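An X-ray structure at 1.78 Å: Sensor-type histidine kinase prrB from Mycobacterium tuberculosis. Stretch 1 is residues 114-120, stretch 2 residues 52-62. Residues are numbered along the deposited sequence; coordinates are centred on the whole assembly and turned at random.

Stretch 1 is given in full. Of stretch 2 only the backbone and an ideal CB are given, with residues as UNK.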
ATOM      1  N   LEU A 114     -26.262  -4.900  -1.532  1.00 47.09           N
ATOM      2  CA  LEU A 114     -25.112  -5.115  -0.659  1.00 46.47           C
ATOM      3  C   LEU A 114     -24.334  -6.352  -1.104  1.00 44.84           C
ATOM      4  O   LEU A 114     -24.872  -7.475  -1.084  1.00 45.11           O
ATOM      5  CB  LEU A 114     -25.563  -5.303   0.795  1.00 47.60           C
ATOM      6  CG  LEU A 114     -24.496  -5.716   1.820  1.00 52.29           C
ATOM      7  CD1 LEU A 114     -23.574  -4.553   2.227  1.00 51.08           C
ATOM      8  CD2 LEU A 114     -25.196  -6.245   3.024  1.00 51.43           C
ATOM      9  N   GLY A 115     -23.056  -6.163  -1.426  1.00 40.69           N
ATOM     10  CA  GLY A 115     -22.267  -7.224  -2.025  1.00 36.96           C
ATOM     11  C   GLY A 115     -20.850  -7.050  -1.632  1.00 37.18           C
ATOM     12  O   GLY A 115     -20.286  -5.965  -1.822  1.00 36.32           O
ATOM     13  N   LEU A 116     -20.290  -8.104  -1.054  1.00 36.03           N
ATOM     14  CA  LEU A 116     -18.919  -8.105  -0.555  1.00 35.48           C
ATOM     15  C   LEU A 116     -17.997  -9.172  -1.200  1.00 34.65           C
ATOM     16  O   LEU A 116     -17.013  -9.573  -0.599  1.00 34.19           O
ATOM     17  CB  LEU A 116     -18.925  -8.294   0.969  1.00 33.94           C
ATOM     18  CG  LEU A 116     -19.554  -7.134   1.759  1.00 32.82           C
ATOM     19  CD1 LEU A 116     -19.774  -7.515   3.212  1.00 35.12           C
ATOM     20  CD2 LEU A 116     -18.710  -5.898   1.636  1.00 34.02           C
ATOM     21  N   ALA A 117     -18.328  -9.657  -2.395  1.00 36.45           N
ATOM     22  CA  ALA A 117     -17.526 -10.683  -3.059  1.00 36.21           C
ATOM     23  C   ALA A 117     -16.097 -10.254  -3.352  1.00 36.99           C
ATOM     24  O   ALA A 117     -15.206 -11.121  -3.392  1.00 35.01           O
ATOM     25  CB  ALA A 117     -18.156 -11.115  -4.340  1.00 38.49           C
ATOM     26  N   LEU A 118     -15.888  -8.946  -3.577  1.00 36.09           N
ATOM     27  CA  LEU A 118     -14.513  -8.425  -3.810  1.00 37.15           C
ATOM     28  C   LEU A 118     -13.673  -8.642  -2.592  1.00 35.47           C
ATOM     29  O   LEU A 118     -12.520  -9.070  -2.677  1.00 36.61           O
ATOM     30  CB  LEU A 118     -14.486  -6.936  -4.173  1.00 36.89           C
ATOM     31  CG  LEU A 118     -14.667  -6.443  -5.617  1.00 44.24           C
ATOM     32  CD1 LEU A 118     -14.502  -4.904  -5.667  1.00 38.01           C
ATOM     33  CD2 LEU A 118     -13.699  -7.140  -6.563  1.00 45.81           C
ATOM     34  N   VAL A 119     -14.264  -8.371  -1.440  1.00 34.06           N
ATOM     35  CA  VAL A 119     -13.619  -8.592  -0.183  1.00 33.21           C
ATOM     36  C   VAL A 119     -13.251 -10.057  -0.011  1.00 33.50           C
ATOM     37  O   VAL A 119     -12.114 -10.397   0.301  1.00 31.60           O
ATOM     38  CB  VAL A 119     -14.503  -8.100   0.974  1.00 31.21           C
ATOM     39  CG1 VAL A 119     -13.819  -8.330   2.278  1.00 28.36           C
ATOM     40  CG2 VAL A 119     -14.818  -6.615   0.815  1.00 32.59           C
ATOM     41  N   ALA A 120     -14.220 -10.972  -0.198  1.00 32.88           N
ATOM     42  CA  ALA A 120     -13.905 -12.385  -0.088  1.00 31.57           C
ATOM     43  C   ALA A 120     -12.801 -12.840  -1.036  1.00 32.51           C
ATOM     44  O   ALA A 120     -11.921 -13.618  -0.660  1.00 33.20           O
ATOM     45  CB  ALA A 120     -15.197 -13.237  -0.290  1.00 34.23           C
ATOM     46  N   UNK A  52     -11.853  -0.406   0.748  1.00 28.22           N
ATOM     47  CA  UNK A  52     -12.682   0.552   0.048  1.00 30.17           C
ATOM     48  C   UNK A  52     -14.075   0.009  -0.188  1.00 29.02           C
ATOM     49  O   UNK A  52     -15.044   0.732   0.031  1.00 29.23           O
ATOM     50  CB  UNK A  52     -12.036   0.942  -1.283  1.00 30.17           C
ATOM     51  N   UNK A  53     -14.173  -1.242  -0.648  1.00 29.04           N
ATOM     52  CA  UNK A  53     -15.438  -1.840  -0.967  1.00 29.05           C
ATOM     53  C   UNK A  53     -16.302  -1.980   0.324  1.00 28.88           C
ATOM     54  O   UNK A  53     -17.533  -1.787   0.296  1.00 28.85           O
ATOM     55  CB  UNK A  53     -15.217  -3.197  -1.639  1.00 29.05           C
ATOM     56  N   UNK A  54     -15.651  -2.393   1.410  1.00 27.73           N
ATOM     57  CA  UNK A  54     -16.334  -2.586   2.712  1.00 26.29           C
ATOM     58  C   UNK A  54     -16.892  -1.236   3.191  1.00 27.79           C
ATOM     59  O   UNK A  54     -18.064  -1.153   3.608  1.00 27.88           O
ATOM     60  CB  UNK A  54     -15.378  -3.171   3.754  1.00 26.29           C
ATOM     61  N   UNK A  55     -16.083  -0.165   3.119  1.00 25.47           N
ATOM     62  CA  UNK A  55     -16.621   1.183   3.450  1.00 26.61           C
ATOM     63  C   UNK A  55     -17.768   1.605   2.555  1.00 27.49           C
ATOM     64  O   UNK A  55     -18.766   2.108   3.022  1.00 28.45           O
ATOM     65  CB  UNK A  55     -15.512   2.232   3.352  1.00 26.61           C
ATOM     66  N   UNK A  56     -17.655   1.346   1.246  1.00 28.27           N
ATOM     67  CA  UNK A  56     -18.691   1.743   0.346  1.00 28.70           C
ATOM     68  C   UNK A  56     -19.992   1.011   0.584  1.00 29.22           C
ATOM     69  O   UNK A  56     -21.078   1.601   0.545  1.00 33.11           O
ATOM     70  CB  UNK A  56     -18.228   1.529  -1.097  1.00 28.70           C
ATOM     71  N   UNK A  57     -19.913  -0.262   0.909  1.00 29.45           N
ATOM     72  CA  UNK A  57     -21.085  -1.008   1.191  1.00 29.97           C
ATOM     73  C   UNK A  57     -21.723  -0.530   2.479  1.00 29.65           C
ATOM     74  O   UNK A  57     -22.930  -0.472   2.581  1.00 32.90           O
ATOM     75  CB  UNK A  57     -20.759  -2.501   1.260  1.00 29.97           C
ATOM     76  N   UNK A  58     -20.909  -0.200   3.466  1.00 30.43           N
ATOM     77  CA  UNK A  58     -21.452   0.255   4.774  1.00 28.52           C
ATOM     78  C   UNK A  58     -22.260   1.550   4.557  1.00 31.10           C
ATOM     79  O   UNK A  58     -23.394   1.721   5.053  1.00 31.30           O
ATOM     80  CB  UNK A  58     -20.328   0.488   5.786  1.00 28.52           C
ATOM     81  N   UNK A  59     -21.724   2.430   3.721  1.00 31.11           N
ATOM     82  CA  UNK A  59     -22.319   3.759   3.504  1.00 33.10           C
ATOM     83  C   UNK A  59     -23.449   3.670   2.513  1.00 36.69           C
ATOM     84  O   UNK A  59     -24.563   4.069   2.819  1.00 37.58           O
ATOM     85  CB  UNK A  59     -21.271   4.759   3.012  1.00 33.10           C
ATOM     86  N   UNK A  60     -23.184   3.096   1.335  1.00 38.49           N
ATOM     87  CA  UNK A  60     -24.192   3.132   0.276  1.00 40.21           C
ATOM     88  C   UNK A  60     -25.353   2.246   0.548  1.00 40.27           C
ATOM     89  O   UNK A  60     -26.486   2.639   0.309  1.00 43.46           O
ATOM     90  CB  UNK A  60     -23.573   2.741  -1.067  1.00 40.21           C
ATOM     91  N   UNK A  61     -25.113   1.080   1.109  1.00 42.01           N
ATOM     92  CA  UNK A  61     -26.186   0.130   1.335  1.00 42.16           C
ATOM     93  C   UNK A  61     -26.614  -0.031   2.787  1.00 41.96           C
ATOM     94  O   UNK A  61     -27.764  -0.390   3.066  1.00 43.16           O
ATOM     95  CB  UNK A  61     -25.762  -1.235   0.790  1.00 42.16           C
ATOM     96  N   UNK A  62     -25.723   0.235   3.736  1.00 38.33           N
ATOM     97  CA  UNK A  62     -26.089   0.096   5.161  1.00 37.01           C
ATOM     98  C   UNK A  62     -26.549   1.419   5.767  1.00 34.76           C
ATOM     99  O   UNK A  62     -27.103   1.459   6.855  1.00 36.10           O
ATOM    100  CB  UNK A  62     -24.902  -0.445   5.961  1.00 37.01           C
TER

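Position 52 lies within a helix that begins earlier in the chain, and its ideal CB finds nothing of stretch 1 within 5.5 Å. The visible atoms leave the choice open; the residue is D52, whose OD1 is hydrogen-bonded elsewhere in the structure.

Position 53 is more constrained. Its CA-to-CB bond points toward stretch 1, and the ideal CB lies 4.2 Å from V119 CG2 and 4.4 Å from L118 CD1. Those methyls would accept a small or medium apolar side chain, yet the free amide N of L118, in the first turn of its helix, and the carbonyl of G115 also offer polar partners. The residue is N53, chi1 t. Its OD1 accepts from a water at 2.7 Å; the same water donates to G115 O at 3.1 Å and accepts from L118 N at 3.2 Å, so one solvent molecule joins the two stretches. N53 OD1 also packs 3.7 Å from V119 CG2.

At position 54 the bond points sideways, with the ideal CB 4.6 Å from V119 CG2 and 4.8 Å from L116 CD2. A small apolar residue suits this shallow contact. It is A54, whose CA lies 4.2 Å from L116 CD2.

Positions 55 and 56 have helical backbone angles and no atom of stretch 1 within 5.5 Å of the ideal CB, so stretch 1 does not discriminate; they are I55 and A56.

Position 57 points toward stretch 1, its ideal CB 3.6 Å from L114 CD1, 4.0 Å from L116 CD2 and 4.7 Å from G115 O. Two leucine methyls favour aliphatic character, while the backbone of G115 presents both a donor and an acceptor; Leu, Asn or Gln would be reasonable candidates. The residue is N57, chi1 m. G115 N donates to N57 OD1 at 3.2 Å with a nearly linear angle of 173°. N57 ND2 donates back to N53 O at 2.8 Å, tying the amide to its own helix, and lies 3.7 Å from L116 CD2.

Positions 58, 59 and 60 meet nothing within 5.5 Å, and the CA-to-CB bond of 58 points away. They are A58, V59 and K60.

Position 61 points toward stretch 1 again, its ideal CB 4.1 Å from L114 CB. A broad side chain of either polarity could lie along L114. H61 does so: L114 N sits over one ring face, 4.0 Å from H61 CG.

At position 62 an ideal CB would clash with the carbonyl O of 58 at 2.8 Å, which favours glycine, and G62 is found.

Stretch 2 (52-62) DNAIANAVKHG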
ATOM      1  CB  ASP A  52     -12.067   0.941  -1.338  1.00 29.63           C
ATOM      2  CG  ASP A  52     -10.807   1.800  -1.226  1.00 36.50           C
ATOM      3  OD1 ASP A  52     -10.511   2.295  -0.132  1.00 29.30           O
ATOM      4  OD2 ASP A  52     -10.084   1.991  -2.269  1.00 35.10           O
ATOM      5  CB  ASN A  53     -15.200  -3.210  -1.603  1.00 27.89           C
ATOM      6  CG  ASN A  53     -16.469  -3.828  -2.178  1.00 29.91           C
ATOM      7  OD1 ASN A  53     -16.837  -4.944  -1.832  1.00 34.65           O
ATOM      8  ND2 ASN A  53     -17.122  -3.120  -3.108  1.00 34.67           N
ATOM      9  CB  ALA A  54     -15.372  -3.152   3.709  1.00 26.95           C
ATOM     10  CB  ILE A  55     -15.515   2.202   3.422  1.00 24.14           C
ATOM     11  CG1 ILE A  55     -14.431   1.835   4.459  1.00 26.99           C
ATOM     12  CG2 ILE A  55     -16.051   3.604   3.671  1.00 27.07           C
ATOM     13  CD1 ILE A  55     -13.106   2.678   4.342  1.00 26.15           C
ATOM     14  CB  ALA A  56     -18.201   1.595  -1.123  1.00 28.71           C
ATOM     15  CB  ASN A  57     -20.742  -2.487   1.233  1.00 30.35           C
ATOM     16  CG  ASN A  57     -20.788  -3.099  -0.150  1.00 31.93           C
ATOM     17  OD1 ASN A  57     -21.858  -3.296  -0.654  1.00 36.48           O
ATOM     18  ND2 ASN A  57     -19.632  -3.231  -0.822  1.00 40.54           N
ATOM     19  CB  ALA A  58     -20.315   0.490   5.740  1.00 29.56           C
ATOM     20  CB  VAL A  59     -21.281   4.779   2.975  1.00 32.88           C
ATOM     21  CG1 VAL A  59     -21.990   6.090   2.638  1.00 36.19           C
ATOM     22  CG2 VAL A  59     -20.209   5.006   4.005  1.00 32.37           C
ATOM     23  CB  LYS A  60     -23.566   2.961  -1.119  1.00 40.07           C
ATOM     24  CG  LYS A  60     -22.607   4.152  -1.347  1.00 44.82           C
ATOM     25  CD  LYS A  60     -21.323   3.808  -1.997  1.00 54.03           C
ATOM     26  CE  LYS A  60     -21.521   3.647  -3.496  1.00 55.10           C
ATOM     27  NZ  LYS A  60     -20.530   2.736  -4.083  1.00 54.11           N
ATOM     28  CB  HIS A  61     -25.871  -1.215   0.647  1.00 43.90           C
ATOM     29  CG  HIS A  61     -25.465  -1.062  -0.792  1.00 48.95           C
ATOM     30  ND1 HIS A  61     -26.343  -0.648  -1.775  1.00 58.78           N
ATOM     31  CD2 HIS A  61     -24.260  -1.201  -1.399  1.00 55.30           C
ATOM     32  CE1 HIS A  61     -25.701  -0.560  -2.928  1.00 63.85           C
ATOM     33  NE2 HIS A  61     -24.437  -0.892  -2.728  1.00 62.64           N
TER
HETATM   34  O   HOH W   1     -17.948  -6.453  -3.776  1.00 40.37           O
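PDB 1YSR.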